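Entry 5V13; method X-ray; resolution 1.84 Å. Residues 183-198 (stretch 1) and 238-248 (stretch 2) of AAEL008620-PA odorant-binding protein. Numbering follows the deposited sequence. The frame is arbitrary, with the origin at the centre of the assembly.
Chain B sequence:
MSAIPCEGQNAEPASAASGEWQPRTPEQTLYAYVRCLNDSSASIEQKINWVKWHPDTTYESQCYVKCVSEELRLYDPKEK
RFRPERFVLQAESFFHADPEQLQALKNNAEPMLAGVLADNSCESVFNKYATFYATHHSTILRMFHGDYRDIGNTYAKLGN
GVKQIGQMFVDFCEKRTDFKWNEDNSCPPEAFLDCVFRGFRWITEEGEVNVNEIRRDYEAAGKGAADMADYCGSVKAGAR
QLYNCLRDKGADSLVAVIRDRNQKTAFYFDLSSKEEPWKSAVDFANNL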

# COMPACT_ATOMS: atom_id res chain seq x y z
N GLU B 183 3.32 -4.25 -24.87
CA GLU B 183 2.73 -5.43 -25.50
C GLU B 183 2.93 -5.35 -27.02
O GLU B 183 2.02 -5.58 -27.82
N ASP B 184 4.17 -5.04 -27.39
CA ASP B 184 4.53 -4.54 -28.71
C ASP B 184 5.56 -5.45 -29.38
O ASP B 184 5.67 -6.63 -29.01
N ASN B 185 6.30 -4.92 -30.35
CA ASN B 185 7.37 -5.67 -31.00
C ASN B 185 8.68 -5.63 -30.23
O ASN B 185 9.56 -6.46 -30.49
N SER B 186 8.83 -4.70 -29.29
CA SER B 186 10.11 -4.52 -28.62
C SER B 186 10.50 -5.78 -27.85
O SER B 186 9.67 -6.65 -27.56
N CYS B 187 11.80 -5.88 -27.52
CA CYS B 187 12.31 -7.00 -26.76
C CYS B 187 12.54 -6.58 -25.31
O CYS B 187 13.42 -5.75 -25.04
N PRO B 188 11.79 -7.13 -24.36
CA PRO B 188 11.87 -6.67 -22.97
C PRO B 188 13.20 -7.03 -22.33
O PRO B 188 13.88 -7.96 -22.78
N PRO B 189 13.59 -6.33 -21.26
CA PRO B 189 14.84 -6.69 -20.56
C PRO B 189 14.71 -8.01 -19.84
O PRO B 189 13.63 -8.39 -19.37
N GLU B 190 15.85 -8.70 -19.69
CA GLU B 190 15.86 -10.02 -19.07
C GLU B 190 15.36 -9.97 -17.62
O GLU B 190 14.71 -10.91 -17.15
N ALA B 191 15.66 -8.90 -16.88
CA ALA B 191 15.20 -8.83 -15.50
C ALA B 191 13.68 -8.75 -15.43
O ALA B 191 13.06 -9.31 -14.51
N PHE B 192 13.05 -8.04 -16.37
CA PHE B 192 11.59 -7.98 -16.40
C PHE B 192 10.99 -9.33 -16.74
O PHE B 192 10.07 -9.81 -16.05
N LEU B 193 11.51 -9.99 -17.79
CA LEU B 193 11.02 -11.32 -18.16
C LEU B 193 11.15 -12.30 -17.00
O LEU B 193 10.23 -13.07 -16.71
N ASP B 194 12.30 -12.28 -16.33
CA ASP B 194 12.51 -13.19 -15.20
C ASP B 194 11.48 -12.95 -14.11
O ASP B 194 10.91 -13.90 -13.55
N CYS B 195 11.22 -11.68 -13.79
CA CYS B 195 10.22 -11.34 -12.78
C CYS B 195 8.84 -11.88 -13.16
O CYS B 195 8.15 -12.48 -12.33
N VAL B 196 8.44 -11.68 -14.41
CA VAL B 196 7.10 -12.09 -14.84
C VAL B 196 6.98 -13.61 -14.82
O VAL B 196 6.03 -14.17 -14.28
N PHE B 197 7.95 -14.29 -15.43
CA PHE B 197 7.88 -15.75 -15.54
C PHE B 197 7.93 -16.42 -14.18
O PHE B 197 7.26 -17.44 -13.95
N ARG B 198 8.71 -15.87 -13.24
CA ARG B 198 8.72 -16.43 -11.89
C ARG B 198 7.42 -16.14 -11.15
O ARG B 198 6.98 -16.97 -10.34
N GLY B 238 17.16 -19.97 -18.27
CA GLY B 238 17.28 -18.54 -18.55
C GLY B 238 15.98 -17.94 -19.05
O GLY B 238 15.30 -18.53 -19.88
N ALA B 239 15.64 -16.74 -18.55
CA ALA B 239 14.36 -16.13 -18.88
C ALA B 239 14.33 -15.66 -20.33
O ALA B 239 13.30 -15.76 -21.00
N ARG B 240 15.44 -15.11 -20.81
CA ARG B 240 15.52 -14.68 -22.20
C ARG B 240 15.33 -15.86 -23.16
O ARG B 240 14.62 -15.74 -24.16
N GLN B 241 15.94 -17.01 -22.85
CA GLN B 241 15.85 -18.17 -23.73
C GLN B 241 14.43 -18.69 -23.82
O GLN B 241 13.96 -19.06 -24.90
N LEU B 242 13.72 -18.76 -22.69
CA LEU B 242 12.34 -19.21 -22.72
C LEU B 242 11.47 -18.25 -23.52
O LEU B 242 10.67 -18.66 -24.36
N TYR B 243 11.61 -16.95 -23.26
CA TYR B 243 10.86 -15.94 -24.00
C TYR B 243 11.11 -16.05 -25.50
O TYR B 243 10.17 -16.09 -26.29
N ASN B 244 12.39 -16.11 -25.91
CA ASN B 244 12.71 -16.23 -27.33
C ASN B 244 12.12 -17.50 -27.92
O ASN B 244 11.64 -17.50 -29.06
N CYS B 245 12.14 -18.60 -27.17
CA CYS B 245 11.60 -19.85 -27.70
C CYS B 245 10.09 -19.75 -27.89
O CYS B 245 9.57 -20.15 -28.94
N LEU B 246 9.37 -19.21 -26.90
CA LEU B 246 7.92 -19.09 -27.02
C LEU B 246 7.52 -18.09 -28.10
O LEU B 246 6.60 -18.35 -28.89
N ARG B 247 8.19 -16.94 -28.15
CA ARG B 247 7.85 -15.94 -29.16
C ARG B 247 8.06 -16.48 -30.57
O ARG B 247 7.29 -16.15 -31.48
N ASP B 248 9.05 -17.35 -30.77
CA ASP B 248 9.28 -17.93 -32.09
C ASP B 248 8.18 -18.89 -32.52
O ASP B 248 8.11 -19.26 -33.70

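Helices 190-198 and 239-247 cross at 80°, their axes approaching to 9.0 Å, and the contact divides into an apolar centre at this crossing and a polar flank where two arginines reach the loop that leads into the first helix. At the centre, Ala239 points toward stretch 1 and its methyl group sits as a knob among Glu190, Leu193, Asp194 and Phe197. The small side chain lets the backbones come close: the CA atoms of Asp194 and Ala239 are 5.1 Å apart. Leu193 (m, t) and Tyr243 (chi1 t) also point inward and meet with Leu193 CD2 3.6 Å from Tyr243 CD1. Phe197 (chi1 m) extends this packing, placing CD2 3.9 Å from Leu242 CD2 and turning its ring edge to the backbone of Ala239 and Tyr243. There the carbonyl of Ala239 is already satisfied by Tyr243 N, at 3.1 Å from Ala239 O.

The loop carbonyls receive the arginine donors. Arg247, fully extended with chi1 to chi3 all t, gives two hydrogen bonds to Asn185 O, from NH1 at 3.2 Å and NH2 at 3.1 Å; a weak third joins NH1 to Ser186 O at 3.3 Å. The same NH1 donates to Tyr243 OH at 2.9 Å within the helix, so the hydroxyl is engaged while Pro188 CD packs 3.7 Å from Tyr243 CZ. Arg240 starts sideways but folds back (t, p, p), bringing NH1 and NH2 to 2.9 and 3.0 Å from Pro188 O; both hydrogen bonds are weak, with angles near 125°. Leu193 CD1 covers one face of this guanidinium, 4.0 Å from Arg240 NH1. Glu190 N lies 3.4 Å from Arg240 NH2, but both are donors and no bond forms.

Asp194 (chi1 t) instead finds its partner within its own helix, in a salt bridge from Arg198 NE to Asp194 OD1 at 3.1 Å.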

# COMPACT_ATOMS: atom_id res chain seq x y z
CB GLU B 183 1.25 -5.55 -25.13
CG GLU B 183 1.02 -5.43 -23.62
CD GLU B 183 -0.45 -5.33 -23.24
OE1 GLU B 183 -0.87 -6.08 -22.33
OE2 GLU B 183 -1.17 -4.51 -23.83
CB ASP B 184 5.07 -3.11 -28.58
CG ASP B 184 5.10 -2.36 -29.89
OD1 ASP B 184 4.60 -2.90 -30.90
OD2 ASP B 184 5.64 -1.23 -29.91
CB ASN B 185 7.63 -5.11 -32.41
CG ASN B 185 6.58 -5.54 -33.41
OD1 ASN B 185 6.00 -6.62 -33.29
ND2 ASN B 185 6.35 -4.70 -34.42
CB SER B 186 10.05 -3.32 -27.68
OG SER B 186 8.92 -3.42 -26.84
CB CYS B 187 13.61 -7.53 -27.37
SG CYS B 187 13.29 -8.82 -28.57
CB PRO B 188 10.70 -7.40 -22.29
CG PRO B 188 9.77 -7.77 -23.41
CD PRO B 188 10.67 -8.06 -24.58
CB PRO B 189 15.03 -5.54 -19.56
CG PRO B 189 13.94 -4.53 -19.86
CD PRO B 189 12.86 -5.24 -20.59
CB GLU B 190 17.28 -10.59 -19.13
CG GLU B 190 17.38 -12.09 -18.88
CD GLU B 190 17.64 -12.42 -17.42
OE1 GLU B 190 16.83 -13.15 -16.81
OE2 GLU B 190 18.66 -11.94 -16.87
CB ALA B 191 15.84 -7.65 -14.78
CB PHE B 192 11.12 -6.91 -17.39
CG PHE B 192 9.67 -7.01 -17.76
CD1 PHE B 192 8.68 -6.55 -16.90
CD2 PHE B 192 9.29 -7.53 -18.99
CE1 PHE B 192 7.34 -6.63 -17.24
CE2 PHE B 192 7.95 -7.61 -19.34
CZ PHE B 192 6.97 -7.17 -18.47
CB LEU B 193 11.77 -11.84 -19.39
CG LEU B 193 11.54 -11.02 -20.67
CD1 LEU B 193 12.51 -11.44 -21.78
CD2 LEU B 193 10.08 -11.12 -21.12
CB ASP B 194 13.93 -13.03 -14.66
CG ASP B 194 14.30 -14.10 -13.65
OD1 ASP B 194 14.32 -15.29 -14.02
OD2 ASP B 194 14.56 -13.74 -12.48
CB CYS B 195 10.16 -9.82 -12.57
SG CYS B 195 8.88 -9.24 -11.39
CB VAL B 196 6.77 -11.53 -16.23
CG1 VAL B 196 5.44 -12.13 -16.73
CG2 VAL B 196 6.66 -10.02 -16.19
CB PHE B 197 9.02 -16.26 -16.43
CG PHE B 197 8.84 -15.94 -17.90
CD1 PHE B 197 7.61 -15.50 -18.39
CD2 PHE B 197 9.89 -16.09 -18.78
CE1 PHE B 197 7.44 -15.23 -19.74
CE2 PHE B 197 9.73 -15.81 -20.14
CZ PHE B 197 8.51 -15.37 -20.61
CB ARG B 198 9.92 -15.91 -11.09
CG ARG B 198 11.23 -16.48 -11.56
CD ARG B 198 12.42 -15.98 -10.76
NE ARG B 198 13.67 -16.56 -11.27
CZ ARG B 198 14.29 -17.59 -10.71
NH1 ARG B 198 13.81 -18.14 -9.59
NH2 ARG B 198 15.41 -18.05 -11.24
CB ALA B 239 14.06 -14.97 -17.93
CB ARG B 240 16.86 -13.99 -22.46
CG ARG B 240 17.17 -13.70 -23.91
CD ARG B 240 16.47 -12.44 -24.40
NE ARG B 240 16.90 -11.26 -23.66
CZ ARG B 240 16.26 -10.09 -23.69
NH1 ARG B 240 15.17 -9.96 -24.43
NH2 ARG B 240 16.71 -9.06 -22.98
CB GLN B 241 16.79 -19.28 -23.26
CG GLN B 241 18.26 -19.03 -23.55
CD GLN B 241 18.78 -17.79 -22.85
OE1 GLN B 241 18.58 -17.61 -21.64
NE2 GLN B 241 19.41 -16.90 -23.62
CB LEU B 242 11.80 -19.37 -21.31
CG LEU B 242 10.33 -19.75 -21.20
CD1 LEU B 242 10.07 -21.06 -21.94
CD2 LEU B 242 9.96 -19.87 -19.73
CB TYR B 243 11.20 -14.54 -23.48
CG TYR B 243 10.59 -13.42 -24.30
CD1 TYR B 243 9.29 -13.00 -24.07
CD2 TYR B 243 11.32 -12.80 -25.31
CE1 TYR B 243 8.72 -11.97 -24.82
CE2 TYR B 243 10.77 -11.78 -26.07
CZ TYR B 243 9.48 -11.37 -25.82
OH TYR B 243 8.94 -10.35 -26.57
CB ASN B 244 14.22 -16.20 -27.55
CG ASN B 244 14.83 -14.81 -27.34
OD1 ASN B 244 14.13 -13.80 -27.42
ND2 ASN B 244 16.13 -14.76 -27.10
CB CYS B 245 11.98 -21.02 -26.79
SG CYS B 245 11.29 -22.63 -27.31
CB LEU B 246 7.30 -18.68 -25.68
CG LEU B 246 7.34 -19.73 -24.56
CD1 LEU B 246 6.88 -19.12 -23.25
CD2 LEU B 246 6.50 -20.96 -24.91
CB ARG B 247 8.66 -14.66 -28.94
CG ARG B 247 8.35 -13.56 -29.95
CD ARG B 247 9.00 -12.23 -29.60
NE ARG B 247 8.72 -11.25 -30.64
CZ ARG B 247 8.77 -9.93 -30.47
NH1 ARG B 247 9.10 -9.42 -29.29
NH2 ARG B 247 8.49 -9.14 -31.49
CB ASP B 248 10.61 -18.68 -32.13
CG ASP B 248 11.79 -17.77 -32.38
OD1 ASP B 248 11.59 -16.65 -32.90
OD2 ASP B 248 12.93 -18.18 -32.08